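Local coordinates for protein 5-ketofructose reductase (Gluconobacter sp., PDB 7COK) that reduces 5-ketofructose, probably to fructose with a nicotinamide cofactor, as a member of a novel class in the shikimate dehydrogenase family, at residues F14-A19 / N42-A47; D20-A25 / Q275-I280. All coordinates share one frame; numbering follows the deposited sequence.

Interaction 1 (F14-A19 / N42-A47)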
loop_
_atom_site.group_PDB
_atom_site.type_symbol
_atom_site.label_atom_id
_atom_site.label_comp_id
_atom_site.label_asym_id
_atom_site.label_seq_id
_atom_site.Cartn_x
_atom_site.Cartn_y
_atom_site.Cartn_z
ATOM N N PHE A 14 10.442 -2.690 1.384
ATOM C CA PHE A 14 11.055 -3.007 0.099
ATOM C C PHE A 14 12.084 -4.099 0.361
ATOM O O PHE A 14 12.968 -3.962 1.214
ATOM C CB PHE A 14 11.759 -1.783 -0.490
ATOM C CG PHE A 14 10.888 -0.575 -0.643
ATOM C CD1 PHE A 14 9.516 -0.680 -1.000
ATOM C CD2 PHE A 14 11.443 0.710 -0.495
ATOM C CE1 PHE A 14 8.736 0.465 -1.160
ATOM C CE2 PHE A 14 10.648 1.853 -0.653
ATOM C CZ PHE A 14 9.309 1.740 -0.985
ATOM N N SER A 15 11.951 -5.210 -0.358
ATOM C CA SER A 15 12.887 -6.327 -0.231
ATOM C C SER A 15 12.633 -7.276 -1.388
ATOM O O SER A 15 11.606 -7.179 -2.051
ATOM C CB SER A 15 12.691 -7.060 1.104
ATOM O OG SER A 15 11.482 -7.778 1.129
ATOM N N THR A 16 13.569 -8.185 -1.624
ATOM C CA THR A 16 13.307 -9.316 -2.508
ATOM C C THR A 16 14.156 -10.515 -2.096
ATOM O O THR A 16 15.366 -10.348 -1.881
ATOM C CB THR A 16 13.471 -8.978 -4.023
ATOM O OG1 THR A 16 12.962 -10.061 -4.804
ATOM C CG2 THR A 16 14.909 -8.687 -4.452
ATOM N N PRO A 17 13.552 -11.703 -1.947
ATOM C CA PRO A 17 12.102 -11.959 -2.016
ATOM C C PRO A 17 11.391 -11.476 -0.745
ATOM O O PRO A 17 12.033 -11.282 0.276
ATOM C CB PRO A 17 12.036 -13.489 -2.111
ATOM C CG PRO A 17 13.273 -13.961 -1.417
ATOM C CD PRO A 17 14.326 -12.948 -1.752
ATOM N N CYS A 18 10.086 -11.242 -0.830
ATOM C CA CYS A 18 9.336 -10.759 0.334
ATOM C C CYS A 18 8.199 -11.650 0.825
ATOM O O CYS A 18 7.587 -11.346 1.862
ATOM C CB CYS A 18 8.807 -9.343 0.078
ATOM S SG CYS A 18 7.408 -9.268 -1.037
ATOM N N ALA A 19 7.927 -12.743 0.109
ATOM C CA ALA A 19 6.728 -13.543 0.360
ATOM C C ALA A 19 6.756 -14.247 1.711
ATOM O O ALA A 19 5.699 -14.527 2.289
ATOM C CB ALA A 19 6.517 -14.546 -0.765
ATOM N N ASN A 42 3.804 -4.706 1.885
ATOM C CA ASN A 42 4.978 -5.551 1.676
ATOM C C ASN A 42 5.242 -5.702 0.179
ATOM O O ASN A 42 4.498 -6.388 -0.543
ATOM C CB ASN A 42 4.705 -6.918 2.315
ATOM C CG ASN A 42 5.918 -7.842 2.292
ATOM O OD1 ASN A 42 7.046 -7.389 2.339
ATOM N ND2 ASN A 42 5.668 -9.153 2.269
ATOM N N CYS A 43 6.279 -5.016 -0.298
ATOM C CA CYS A 43 6.579 -4.932 -1.741
ATOM C C CYS A 43 7.812 -5.721 -2.128
ATOM O O CYS A 43 8.820 -5.685 -1.437
ATOM C CB CYS A 43 6.824 -3.485 -2.146
ATOM S SG CYS A 43 5.463 -2.354 -1.794
ATOM N N ASP A 44 7.715 -6.409 -3.266
ATOM C CA ASP A 44 8.859 -7.095 -3.783
ATOM C C ASP A 44 9.552 -6.168 -4.767
ATOM O O ASP A 44 9.072 -5.951 -5.880
ATOM C CB ASP A 44 8.465 -8.416 -4.422
ATOM C CG ASP A 44 9.605 -9.365 -4.497
ATOM O OD1 ASP A 44 10.518 -9.100 -5.296
ATOM O OD2 ASP A 44 9.612 -10.359 -3.752
ATOM N N VAL A 45 10.676 -5.613 -4.330
ATOM C CA VAL A 45 11.365 -4.572 -5.083
ATOM C C VAL A 45 12.736 -5.117 -5.466
ATOM O O VAL A 45 13.516 -5.518 -4.603
ATOM C CB VAL A 45 11.529 -3.281 -4.235
ATOM C CG1 VAL A 45 12.371 -2.260 -4.960
ATOM C CG2 VAL A 45 10.179 -2.664 -3.884
ATOM N N LYS A 46 13.022 -5.137 -6.768
ATOM C CA LYS A 46 14.313 -5.625 -7.252
ATOM C C LYS A 46 15.396 -4.543 -7.064
ATOM O O LYS A 46 15.097 -3.352 -6.883
ATOM C CB LYS A 46 14.201 -6.091 -8.715
ATOM C CG LYS A 46 13.106 -7.138 -8.983
ATOM C CD LYS A 46 13.153 -8.309 -7.999
ATOM C CE LYS A 46 12.079 -9.364 -8.261
ATOM N NZ LYS A 46 10.653 -8.943 -8.046
ATOM N N ALA A 47 16.672 -4.938 -7.108
ATOM C CA ALA A 47 17.758 -3.944 -6.926
ATOM C C ALA A 47 17.646 -2.787 -7.914
ATOM O O ALA A 47 17.856 -1.631 -7.535
ATOM C CB ALA A 47 19.135 -4.572 -7.000
HETATM O O HOH W 1 9.262 -6.105 1.233
#
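The carboxylate of Asp-44 lies against the turn that follows Ser-15 and holds it with both oxygens. OD1 takes a bond from Thr-16 OG1, 2.7 Å long and on the syn side, while Lys-46 NZ makes a salt bridge to the same oxygen at 2.8 Å; hydroxyl and ammonium come from opposite faces of the carboxylate plane. OD2 receives a weak bond from Cys-18 N, just past the cis peptide bond before Pro-17. Chi1 of -158° sets CG anti to the backbone N, from where the carboxylate reaches Thr-16 and Cys-18, and an alanine here would probably leave Thr-16 OG1 and Cys-18 N without their acceptor and Lys-46 without this counter-charge. Strands 9-15 and 38-44 run parallel, the outer members of a beta-alpha-beta unit in the substrate-binding domain of the shikimate dehydrogenase family. Val-45 N gives a 2.9 Å bond to Ser-15 O, and Ser-15 N a weak one to Cys-43 O. Packing is tight at Cys-18, whose SG lies 3.6 Å from Asp-44 CB, and on the buried face with Phe-14: Val-45 CG2 comes obliquely to CD1 at 3.6 Å, Cys-43 CB sits at the ring edge, and Ala-53, Val-54 and Ala-57 of helix 50-59 pack against Phe-14. Between the strand ends a water bridges Ser-15 OG, Asn-42 OD1 and Cys-43 O, and Asn-42 ND2 reaches Cys-18 O at 2.9 Å. The looser, solvent side has exposed Pro-17, its CB 4.3 Å from Asp-44 OD2, and the bent Lys-46 chain, whose NZ also pairs with Glu-61 of the second subunit.

Interaction 2 (D20-A25 / Q275-I280)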
loop_
_atom_site.group_PDB
_atom_site.type_symbol
_atom_site.label_atom_id
_atom_site.label_comp_id
_atom_site.label_asym_id
_atom_site.label_seq_id
_atom_site.Cartn_x
_atom_site.Cartn_y
_atom_site.Cartn_z
ATOM N N ASP A 20 7.946 -14.492 2.241
ATOM C CA ASP A 20 8.057 -15.221 3.504
ATOM C C ASP A 20 8.274 -14.316 4.715
ATOM O O ASP A 20 8.465 -14.801 5.828
ATOM C CB ASP A 20 9.172 -16.254 3.426
ATOM C CG ASP A 20 8.880 -17.368 2.454
ATOM O OD1 ASP A 20 7.722 -17.843 2.356
ATOM O OD2 ASP A 20 9.843 -17.793 1.783
ATOM N N ASN A 21 8.210 -13.003 4.502
ATOM C CA ASN A 21 8.444 -12.022 5.553
ATOM C C ASN A 21 7.154 -11.682 6.306
ATOM O O ASN A 21 6.259 -11.076 5.743
ATOM C CB ASN A 21 9.081 -10.774 4.938
ATOM C CG ASN A 21 9.572 -9.783 5.968
ATOM O OD1 ASN A 21 8.955 -9.567 7.009
ATOM N ND2 ASN A 21 10.684 -9.129 5.654
ATOM N N PRO A 22 7.046 -12.077 7.590
ATOM C CA PRO A 22 5.765 -11.903 8.299
ATOM C C PRO A 22 5.550 -10.524 8.972
ATOM O O PRO A 22 4.592 -10.357 9.725
ATOM C CB PRO A 22 5.818 -13.005 9.359
ATOM C CG PRO A 22 7.256 -13.185 9.641
ATOM C CD PRO A 22 8.056 -12.742 8.430
ATOM N N THR A 23 6.436 -9.563 8.715
ATOM C CA THR A 23 6.428 -8.267 9.408
ATOM C C THR A 23 5.083 -7.575 9.173
ATOM O O THR A 23 4.491 -7.000 10.088
ATOM C CB THR A 23 7.607 -7.381 8.940
ATOM O OG1 THR A 23 8.847 -8.058 9.213
ATOM C CG2 THR A 23 7.620 -6.087 9.685
ATOM N N VAL A 24 4.575 -7.699 7.945
ATOM C CA VAL A 24 3.260 -7.164 7.579
ATOM C C VAL A 24 2.170 -7.596 8.575
ATOM O O VAL A 24 1.415 -6.760 9.052
ATOM C CB VAL A 24 2.862 -7.440 6.088
ATOM C CG1 VAL A 24 2.872 -8.925 5.754
ATOM C CG2 VAL A 24 1.486 -6.841 5.759
ATOM N N ALA A 25 2.125 -8.885 8.891
ATOM C CA ALA A 25 1.099 -9.404 9.771
ATOM C C ALA A 25 1.317 -8.904 11.196
ATOM O O ALA A 25 0.376 -8.503 11.875
ATOM C CB ALA A 25 1.083 -10.924 9.719
ATOM N N GLN A 275 2.005 -12.526 19.808
ATOM C CA GLN A 275 1.075 -13.629 19.574
ATOM C C GLN A 275 0.862 -13.882 18.088
ATOM O O GLN A 275 0.796 -15.039 17.668
ATOM C CB GLN A 275 -0.256 -13.444 20.323
ATOM C CG GLN A 275 -1.139 -14.717 20.357
ATOM C CD GLN A 275 -0.421 -15.982 20.856
ATOM O OE1 GLN A 275 0.459 -15.928 21.707
ATOM N NE2 GLN A 275 -0.793 -17.134 20.304
ATOM N N THR A 276 0.847 -12.809 17.284
ATOM C CA THR A 276 0.743 -12.933 15.827
ATOM C C THR A 276 1.918 -13.753 15.232
ATOM O O THR A 276 1.704 -14.655 14.404
ATOM C CB THR A 276 0.663 -11.535 15.193
ATOM O OG1 THR A 276 -0.512 -10.881 15.684
ATOM C CG2 THR A 276 0.602 -11.585 13.668
ATOM N N LEU A 277 3.143 -13.443 15.659
ATOM C CA LEU A 277 4.317 -14.214 15.246
ATOM C C LEU A 277 4.284 -15.654 15.779
ATOM O O LEU A 277 4.594 -16.590 15.039
ATOM C CB LEU A 277 5.600 -13.506 15.689
ATOM C CG LEU A 277 6.043 -12.202 15.030
ATOM C CD1 LEU A 277 7.394 -11.834 15.633
ATOM C CD2 LEU A 277 6.164 -12.347 13.519
ATOM N N GLU A 278 3.845 -15.850 17.023
ATOM C CA GLU A 278 3.731 -17.223 17.570
ATOM C C GLU A 278 2.770 -18.063 16.731
ATOM O O GLU A 278 3.078 -19.229 16.404
ATOM C CB GLU A 278 3.250 -17.219 19.017
ATOM C CG GLU A 278 4.142 -16.501 20.027
ATOM C CD GLU A 278 5.281 -17.336 20.604
ATOM O OE1 GLU A 278 5.449 -18.518 20.252
ATOM O OE2 GLU A 278 6.031 -16.785 21.437
ATOM N N ASN A 279 1.633 -17.472 16.334
ATOM C CA ASN A 279 0.670 -18.172 15.469
ATOM C C ASN A 279 1.227 -18.505 14.084
ATOM O O ASN A 279 1.027 -19.622 13.585
ATOM C CB ASN A 279 -0.655 -17.406 15.332
ATOM C CG ASN A 279 -1.449 -17.322 16.633
ATOM O OD1 ASN A 279 -1.193 -18.051 17.581
ATOM N ND2 ASN A 279 -2.450 -16.433 16.658
ATOM N N ILE A 280 1.923 -17.543 13.471
ATOM C CA ILE A 280 2.573 -17.731 12.167
ATOM C C ILE A 280 3.615 -18.856 12.215
ATOM O O ILE A 280 3.665 -19.695 11.311
ATOM C CB ILE A 280 3.177 -16.406 11.658
ATOM C CG1 ILE A 280 2.062 -15.455 11.224
ATOM C CG2 ILE A 280 4.094 -16.632 10.457
ATOM C CD1 ILE A 280 2.484 -14.005 11.204
#
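Pro-22 and Ala-25 meet Thr-276, Leu-277 and Ile-280 where the first turn of helix 23-34 packs on helix 270-281, so a helix of the substrate-binding domain meets one from near the C terminus. The apolar contacts come first. Ile-280 reaches across with CD1, which chi2 of 159° extends to 3.7 Å from Ala-25 CB and 3.9 Å from Pro-22 CB, while the CG2 branch comes near Pro-22 CB as well. One turn back, Leu-277 offers CD2 to Pro-22 CG at 4.1 Å, the two side chains crossing at about a right angle, and this buried leucine also packs on Leu-249, Leu-252 and Val-253 of helix 248-264. Phe-6 of the second subunit packs on Pro-22, Ala-25 and Ile-280, so the small patch is shared with the dimer interface. At Thr-276 the methyl and the hydroxyl part company: CG2, anti to the backbone N, lies 4.0 Å from Ala-25 CB and 3.6 Å from Ala-25 O, whereas OG1 is hydrogen-bonded to Val-272 O in its own helix. Two further polar groupings each join residues of a single segment. On the helix 270-281 side, Gln-275 NE2 makes a weak bond to Asn-279 OD1. At the start of helix 23-34, Pro-22 takes the N-cap position, and the residue before it forms an Asx turn: Asn-21 OD1 accepts from Thr-23 N at 3.0 Å and, on a lone pair in the carbonyl plane, from Thr-23 OG1 at 2.7 Å.

In the fold
From the N terminus, the chain runs through strand 9-15, whose end opens segment 14-19, rounds the loop after Ser-15, goes straight on through 20-25 into helix 23-34, and returns along strand 38-44 to 42-47. Interaction 1 closes that short beta-alpha-beta loop. Interaction 2 opens within it but closes only after some 250 residues, when helix 270-281 arrives against helix 23-34; the two loops therefore cross. Their centres lie about 17 Å apart, and they touch where Asn-42 packs on Asn-21 and Val-24. Interaction 1 joins neighbouring strands of the mixed sheet, whereas interaction 2 ties the unit's helix to the C-terminal end of the chain. Both meet the second subunit.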